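Local coordinates for protein neutral proteinase inhibitor ScNPI (Streptomyces caespitosus, PDB 4HWX) that inhibits serine endopeptidases, probably of the subtilisin type, and appears able to target peptidases of a second class at the same time, at residues 7-13 with 24-30; 60-64 with 104-109. One frame throughout, in Å; residues are numbered along the deposited sequence.

Contact 1: residues 7-13 with 24-30; sequences SAMVFTV and VLRATTL
V13 and R26 face each other at one end of an antiparallel ladder. The valine lies alongside the arginine, and its CG1 sits 3.5 Å above the plane of the R26 guanidinium, offset toward the rim of that flat group. With CG1 anti to the backbone N (chi1 178°), the branched valine sets both methyls against the guanidinium, CG1 over its face. R26 NE, at the end of an extended stretch from CG, is hydrogen-bonded to the backbone O of F114.

Further along the same face, F11 CE2 meets L30 CD2 at 3.9 Å, at the edge of the ring. T28 OG1 also lies near the ring plane, 3.9 Å from F11 CD2; it is buried and has no partner in the model. On the other face, at the non-hydrogen-bonded pair T12-A27, the CA atoms are only 4.2 Å apart, and the small A27 lets its CB meet T12 CG2 at 3.8 Å.

The backbone fixes this register. M9, F11 and V13 pair with L30, T28 and R26, and F11 N reaches T28 O at 2.9 Å. At the end, V13 O takes a 2.8 Å bond from L25 N and a weak one from R26 N, a classic beta bulge.

The two strands form a hairpin in the sheet of the subtilisin inhibitor fold. Strand 77-82 flanks 8-15, helix 43-52 covers F11 and L30, M102 of helix 99-105 packs on V13 and R26, and the second subunit meets V10, A27 and T29.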
ATOM      1  N   SER A   7       2.247  -1.492 -11.021  1.00 36.45           N
ATOM      2  CA  SER A   7       2.952  -2.112  -9.901  1.00 34.71           C
ATOM      3  C   SER A   7       3.349  -1.026  -8.930  1.00 38.18           C
ATOM      4  O   SER A   7       4.293  -0.267  -9.180  1.00 38.13           O
ATOM      5  CB  SER A   7       4.159  -2.911 -10.388  1.00 35.76           C
ATOM      6  OG  SER A   7       3.749  -4.034 -11.147  1.00 39.11           O
ATOM      7  N   ALA A   8       2.582  -0.925  -7.839  1.00 34.09           N
ATOM      8  CA  ALA A   8       2.743   0.056  -6.769  1.00 32.00           C
ATOM      9  C   ALA A   8       2.414  -0.614  -5.443  1.00 33.28           C
ATOM     10  O   ALA A   8       1.323  -1.147  -5.258  1.00 31.25           O
ATOM     11  CB  ALA A   8       1.840   1.264  -7.021  1.00 33.12           C
ATOM     12  N   MET A   9       3.381  -0.623  -4.533  1.00 29.51           N
ATOM     13  CA  MET A   9       3.260  -1.340  -3.275  1.00 29.44           C
ATOM     14  C   MET A   9       3.731  -0.550  -2.083  1.00 31.81           C
ATOM     15  O   MET A   9       4.580   0.336  -2.199  1.00 32.12           O
ATOM     16  CB  MET A   9       4.141  -2.628  -3.344  1.00 31.72           C
ATOM     17  CG  MET A   9       3.741  -3.642  -4.446  1.00 36.66           C
ATOM     18  SD  MET A   9       2.164  -4.453  -4.087  1.00 41.42           S
ATOM     19  CE  MET A   9       2.620  -5.394  -2.632  1.00 37.41           C
ATOM     20  N   VAL A  10       3.268  -0.968  -0.917  1.00 28.23           N
ATOM     21  CA  VAL A  10       3.742  -0.476   0.370  1.00 28.64           C
ATOM     22  C   VAL A  10       4.066  -1.720   1.212  1.00 32.29           C
ATOM     23  O   VAL A  10       3.270  -2.668   1.257  1.00 31.29           O
ATOM     24  CB  VAL A  10       2.791   0.525   1.090  1.00 33.05           C
ATOM     25  CG1 VAL A  10       1.404  -0.072   1.282  1.00 34.18           C
ATOM     26  CG2 VAL A  10       3.370   0.949   2.449  1.00 32.78           C
ATOM     27  N   PHE A  11       5.250  -1.728   1.822  1.00 28.59           N
ATOM     28  CA  PHE A  11       5.699  -2.796   2.711  1.00 27.64           C
ATOM     29  C   PHE A  11       5.862  -2.259   4.116  1.00 30.72           C
ATOM     30  O   PHE A  11       6.398  -1.173   4.283  1.00 30.06           O
ATOM     31  CB  PHE A  11       7.028  -3.398   2.226  1.00 28.92           C
ATOM     32  CG  PHE A  11       6.949  -3.868   0.794  1.00 30.34           C
ATOM     33  CD1 PHE A  11       6.299  -5.055   0.472  1.00 31.09           C
ATOM     34  CD2 PHE A  11       7.483  -3.100  -0.237  1.00 32.07           C
ATOM     35  CE1 PHE A  11       6.177  -5.462  -0.857  1.00 32.30           C
ATOM     36  CE2 PHE A  11       7.372  -3.513  -1.569  1.00 33.53           C
ATOM     37  CZ  PHE A  11       6.745  -4.706  -1.863  1.00 32.19           C
ATOM     38  N   THR A  12       5.380  -2.983   5.124  1.00 27.41           N
ATOM     39  CA  THR A  12       5.546  -2.529   6.508  1.00 28.44           C
ATOM     40  C   THR A  12       6.037  -3.689   7.385  1.00 32.94           C
ATOM     41  O   THR A  12       5.899  -4.873   7.039  1.00 31.88           O
ATOM     42  CB  THR A  12       4.277  -1.876   7.124  1.00 34.37           C
ATOM     43  OG1 THR A  12       3.433  -2.850   7.734  1.00 30.99           O
ATOM     44  CG2 THR A  12       3.505  -0.951   6.161  1.00 29.26           C
ATOM     45  N   VAL A  13       6.611  -3.323   8.525  1.00 30.23           N
ATOM     46  CA  VAL A  13       7.049  -4.258   9.558  1.00 29.57           C
ATOM     47  C   VAL A  13       6.378  -3.779  10.845  1.00 33.16           C
ATOM     48  O   VAL A  13       6.557  -2.624  11.253  1.00 31.49           O
ATOM     49  CB  VAL A  13       8.588  -4.373   9.662  1.00 32.50           C
ATOM     50  CG1 VAL A  13       8.987  -5.321  10.780  1.00 32.50           C
ATOM     51  CG2 VAL A  13       9.209  -4.808   8.344  1.00 31.31           C
ATOM     52  N   VAL A  24       3.562   0.194  14.097  1.00 35.68           N
ATOM     53  CA  VAL A  24       4.239  -0.014  12.818  1.00 35.08           C
ATOM     54  C   VAL A  24       5.655   0.494  13.035  1.00 37.99           C
ATOM     55  O   VAL A  24       5.832   1.674  13.304  1.00 37.75           O
ATOM     56  CB  VAL A  24       3.502   0.687  11.641  1.00 39.26           C
ATOM     57  CG1 VAL A  24       4.251   0.498  10.320  1.00 37.92           C
ATOM     58  CG2 VAL A  24       2.056   0.194  11.521  1.00 39.67           C
ATOM     59  N   LEU A  25       6.648  -0.398  12.967  1.00 33.28           N
ATOM     60  CA  LEU A  25       8.052  -0.046  13.200  1.00 33.86           C
ATOM     61  C   LEU A  25       8.640   0.736  12.021  1.00 38.09           C
ATOM     62  O   LEU A  25       9.337   1.729  12.231  1.00 39.06           O
ATOM     63  CB  LEU A  25       8.896  -1.330  13.469  1.00 33.12           C
ATOM     64  CG  LEU A  25       8.489  -2.195  14.697  1.00 37.77           C
ATOM     65  CD1 LEU A  25       9.278  -3.522  14.725  1.00 37.07           C
ATOM     66  CD2 LEU A  25       8.701  -1.438  16.014  1.00 42.16           C
ATOM     67  N   ARG A  26       8.396   0.271  10.786  1.00 32.85           N
ATOM     68  CA  ARG A  26       8.986   0.905   9.615  1.00 32.10           C
ATOM     69  C   ARG A  26       8.205   0.525   8.372  1.00 32.64           C
ATOM     70  O   ARG A  26       7.478  -0.468   8.374  1.00 30.24           O
ATOM     71  CB  ARG A  26      10.497   0.531   9.476  1.00 32.43           C
ATOM     72  CG  ARG A  26      10.792  -0.958   9.341  1.00 35.46           C
ATOM     73  CD  ARG A  26      12.283  -1.234   9.501  1.00 43.51           C
ATOM     74  NE  ARG A  26      12.568  -2.659   9.350  1.00 39.24           N
ATOM     75  CZ  ARG A  26      12.486  -3.547  10.332  1.00 42.17           C
ATOM     76  NH1 ARG A  26      12.149  -3.161  11.559  1.00 34.57           N
ATOM     77  NH2 ARG A  26      12.735  -4.825  10.100  1.00 34.43           N
ATOM     78  N   ALA A  27       8.351   1.321   7.326  1.00 30.24           N
ATOM     79  CA  ALA A  27       7.649   1.093   6.072  1.00 30.66           C
ATOM     80  C   ALA A  27       8.380   1.683   4.890  1.00 35.47           C
ATOM     81  O   ALA A  27       9.105   2.671   5.052  1.00 35.73           O
ATOM     82  CB  ALA A  27       6.251   1.705   6.143  1.00 31.18           C
ATOM     83  N   THR A  28       8.144   1.104   3.680  1.00 30.17           N
ATOM     84  CA  THR A  28       8.664   1.647   2.422  1.00 30.92           C
ATOM     85  C   THR A  28       7.617   1.610   1.312  1.00 32.93           C
ATOM     86  O   THR A  28       6.706   0.776   1.334  1.00 31.22           O
ATOM     87  CB  THR A  28       9.922   0.916   1.917  1.00 40.03           C
ATOM     88  OG1 THR A  28       9.637  -0.472   1.768  1.00 37.40           O
ATOM     89  CG2 THR A  28      11.150   1.147   2.791  1.00 40.78           C
ATOM     90  N   THR A  29       7.769   2.507   0.334  1.00 29.85           N
ATOM     91  CA  THR A  29       6.957   2.522  -0.884  1.00 29.01           C
ATOM     92  C   THR A  29       7.809   1.949  -2.012  1.00 31.57           C
ATOM     93  O   THR A  29       9.045   2.028  -1.964  1.00 30.04           O
ATOM     94  CB  THR A  29       6.474   3.921  -1.264  1.00 33.36           C
ATOM     95  OG1 THR A  29       7.628   4.728  -1.534  1.00 34.64           O
ATOM     96  CG2 THR A  29       5.527   4.551  -0.216  1.00 30.93           C
ATOM     97  N   LEU A  30       7.155   1.420  -3.033  1.00 28.08           N
ATOM     98  CA  LEU A  30       7.824   0.860  -4.204  1.00 28.32           C
ATOM     99  C   LEU A  30       6.927   0.927  -5.429  1.00 33.80           C
ATOM    100  O   LEU A  30       5.750   0.553  -5.389  1.00 32.50           O
ATOM    101  CB  LEU A  30       8.258  -0.591  -3.954  1.00 27.99           C
ATOM    102  CG  LEU A  30       9.074  -1.239  -5.089  1.00 31.85           C
ATOM    103  CD1 LEU A  30      10.457  -0.635  -5.184  1.00 31.79           C
ATOM    104  CD2 LEU A  30       9.181  -2.742  -4.903  1.00 33.51           C
TER

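Contact 2: residues 60-64 with 104-109; sequences LLAAP and ANLNSN
P64 packs its ring against the last turn of the helix that ends near N105. The ring's CB lies 3.4 Å from the backbone O of A104, whose short side chain lets P64 CB come within 4.0 Å of its CB. The loop between helix 43-52 and strand 77-82 is thus set against the end of helix 99-105, with W92, H94 and F96 of strand 88-96 behind L61.

N105 can be followed outward. Its CB lies 4.4 Å from L61 CD2. CG is anti to the carbonyl carbon (chi1 -74°), which brings the amide beside P64. At the tip, OD1 lies 3.6 Å from P64 CG and accepts a water bond of 2.8 Å. ND2 turns back into its own helix and bonds to V101 O.

The N105 backbone makes the one direct hydrogen bond between the segments: A62 N gives to N105 O, with the donor in the carbonyl plane. Beyond the helix end, L106 CD2 packs on L60 CB and L61 CD1, 4.3 and 4.4 Å away; L60 CD2 lies beside the N109 amide, whose OD1 is held by V111 N.

The chemistry is therefore mixed: one peptide-to-peptide hydrogen bond and a water, held well by N105 OD1 and weakly by A62 O, serve the polar atoms, while the rest is carbon contact from P64, the alanines and the leucines, together with the N105 and N109 amides.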
ATOM      1  N   LEU A  60       8.494 -15.227  -1.125  1.00 28.74           N
ATOM      2  CA  LEU A  60       9.514 -14.311  -0.573  1.00 27.75           C
ATOM      3  C   LEU A  60      10.242 -15.010   0.597  1.00 32.53           C
ATOM      4  O   LEU A  60      11.357 -14.643   0.936  1.00 32.01           O
ATOM      5  CB  LEU A  60       8.903 -12.971  -0.095  1.00 27.01           C
ATOM      6  CG  LEU A  60       8.346 -12.023  -1.172  1.00 30.63           C
ATOM      7  CD1 LEU A  60       7.724 -10.802  -0.551  1.00 29.86           C
ATOM      8  CD2 LEU A  60       9.416 -11.599  -2.164  1.00 32.93           C
ATOM      9  N   LEU A  61       9.583 -15.999   1.224  1.00 30.32           N
ATOM     10  CA  LEU A  61      10.165 -16.768   2.314  1.00 31.31           C
ATOM     11  C   LEU A  61      10.949 -17.908   1.707  1.00 35.98           C
ATOM     12  O   LEU A  61      10.530 -18.460   0.688  1.00 35.79           O
ATOM     13  CB  LEU A  61       9.087 -17.288   3.288  1.00 32.17           C
ATOM     14  CG  LEU A  61       8.526 -16.277   4.290  1.00 37.89           C
ATOM     15  CD1 LEU A  61       7.440 -15.468   3.682  1.00 39.20           C
ATOM     16  CD2 LEU A  61       7.933 -16.986   5.483  1.00 41.16           C
ATOM     17  N   ALA A  62      12.119 -18.212   2.274  1.00 32.82           N
ATOM     18  CA  ALA A  62      12.961 -19.304   1.770  1.00 33.93           C
ATOM     19  C   ALA A  62      13.510 -20.123   2.930  1.00 37.65           C
ATOM     20  O   ALA A  62      13.629 -19.591   4.039  1.00 35.56           O
ATOM     21  CB  ALA A  62      14.100 -18.736   0.934  1.00 35.39           C
ATOM     22  N   ALA A  63      13.801 -21.428   2.699  1.00 34.50           N
ATOM     23  CA  ALA A  63      14.405 -22.292   3.720  1.00 33.86           C
ATOM     24  C   ALA A  63      15.672 -21.580   4.227  1.00 34.32           C
ATOM     25  O   ALA A  63      16.492 -21.121   3.417  1.00 33.85           O
ATOM     26  CB  ALA A  63      14.738 -23.667   3.120  1.00 35.68           C
ATOM     27  N   PRO A  64      15.797 -21.327   5.538  1.00 28.92           N
ATOM     28  CA  PRO A  64      16.943 -20.523   6.013  1.00 29.05           C
ATOM     29  C   PRO A  64      18.307 -21.184   5.851  1.00 34.30           C
ATOM     30  O   PRO A  64      18.378 -22.399   5.717  1.00 35.20           O
ATOM     31  CB  PRO A  64      16.649 -20.362   7.516  1.00 29.43           C
ATOM     32  CG  PRO A  64      15.164 -20.568   7.645  1.00 32.47           C
ATOM     33  CD  PRO A  64      14.867 -21.646   6.645  1.00 29.17           C
ATOM     34  N   ALA A 104      15.984 -14.891   9.375  1.00 29.02           N
ATOM     35  CA  ALA A 104      16.381 -16.211   8.856  1.00 29.24           C
ATOM     36  C   ALA A 104      15.534 -16.641   7.643  1.00 32.66           C
ATOM     37  O   ALA A 104      16.085 -17.166   6.666  1.00 31.86           O
ATOM     38  CB  ALA A 104      16.286 -17.268   9.950  1.00 30.24           C
ATOM     39  N   ASN A 105      14.217 -16.390   7.695  1.00 29.01           N
ATOM     40  CA  ASN A 105      13.303 -16.820   6.629  1.00 28.82           C
ATOM     41  C   ASN A 105      13.157 -15.823   5.496  1.00 33.48           C
ATOM     42  O   ASN A 105      12.656 -16.203   4.436  1.00 33.18           O
ATOM     43  CB  ASN A 105      11.931 -17.098   7.213  1.00 26.65           C
ATOM     44  CG  ASN A 105      11.915 -18.381   7.981  1.00 42.19           C
ATOM     45  OD1 ASN A 105      11.721 -19.458   7.408  1.00 32.43           O
ATOM     46  ND2 ASN A 105      12.214 -18.300   9.273  1.00 33.15           N
ATOM     47  N   LEU A 106      13.554 -14.557   5.704  1.00 31.45           N
ATOM     48  CA  LEU A 106      13.389 -13.577   4.641  1.00 33.94           C
ATOM     49  C   LEU A 106      14.676 -13.361   3.894  1.00 49.14           C
ATOM     50  O   LEU A 106      14.849 -12.291   3.305  1.00 50.55           O
ATOM     51  CB  LEU A 106      12.787 -12.251   5.130  1.00 33.43           C
ATOM     52  CG  LEU A 106      11.263 -12.248   5.180  1.00 38.49           C
ATOM     53  CD1 LEU A 106      10.753 -10.960   5.809  1.00 40.01           C
ATOM     54  CD2 LEU A 106      10.635 -12.460   3.774  1.00 39.66           C
ATOM     55  N   ASN A 107      15.564 -14.407   3.888  1.00 51.69           N
ATOM     56  CA  ASN A 107      16.821 -14.510   3.125  1.00 55.24           C
ATOM     57  C   ASN A 107      17.678 -13.302   3.466  1.00 62.23           C
ATOM     58  O   ASN A 107      18.012 -13.065   4.630  1.00 63.56           O
ATOM     59  CB  ASN A 107      16.427 -14.536   1.609  1.00 60.44           C
ATOM     60  CG  ASN A 107      17.379 -15.138   0.619  1.00 94.00           C
ATOM     61  OD1 ASN A 107      17.818 -14.467  -0.322  1.00 92.74           O
ATOM     62  ND2 ASN A 107      17.566 -16.447   0.694  1.00 87.97           N
ATOM     63  N   SER A 108      17.997 -12.545   2.435  1.00 58.15           N
ATOM     64  CA  SER A 108      18.584 -11.217   2.383  1.00 57.50           C
ATOM     65  C   SER A 108      17.815 -10.560   1.228  1.00 57.20           C
ATOM     66  O   SER A 108      18.324  -9.687   0.513  1.00 57.57           O
ATOM     67  CB  SER A 108      20.098 -11.278   2.195  1.00 62.65           C
ATOM     68  OG  SER A 108      20.746 -11.326   3.454  1.00 70.68           O
ATOM     69  N   ASN A 109      16.549 -11.058   1.057  1.00 48.97           N
ATOM     70  CA  ASN A 109      15.558 -10.699   0.053  1.00 46.48           C
ATOM     71  C   ASN A 109      15.431  -9.203   0.019  1.00 46.16           C
ATOM     72  O   ASN A 109      15.159  -8.584   1.054  1.00 47.73           O
ATOM     73  CB  ASN A 109      14.215 -11.368   0.360  1.00 48.62           C
ATOM     74  CG  ASN A 109      13.235 -11.364  -0.777  1.00 44.95           C
ATOM     75  OD1 ASN A 109      12.679 -10.340  -1.127  1.00 38.07           O
ATOM     76  ND2 ASN A 109      13.011 -12.509  -1.376  1.00 34.21           N
TER
HETATM   77  O   HOH W   1      10.424 -20.090   5.051  1.00 41.37           O

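How the contacts relate
Along the chain, 7-13 runs out and 24-30 returns, so contact 1 closes a short hairpin loop before contact 2 opens; the two are in series and neither nest nor cross. Contact 2 closes a much longer loop: from 60-64 the chain passes through strands 77-82, 84-85 and 88-96 and into helix 99-105, whose last two residues open the segment 104-109. Contact 1 thus joins neighbouring strands of the sheet, whereas contact 2 ties the loop after helix 43-52 to the end of helix 99-105. Their centres are about 18 Å apart, on opposite sides of the chain's centre, and V111 touches residues of both.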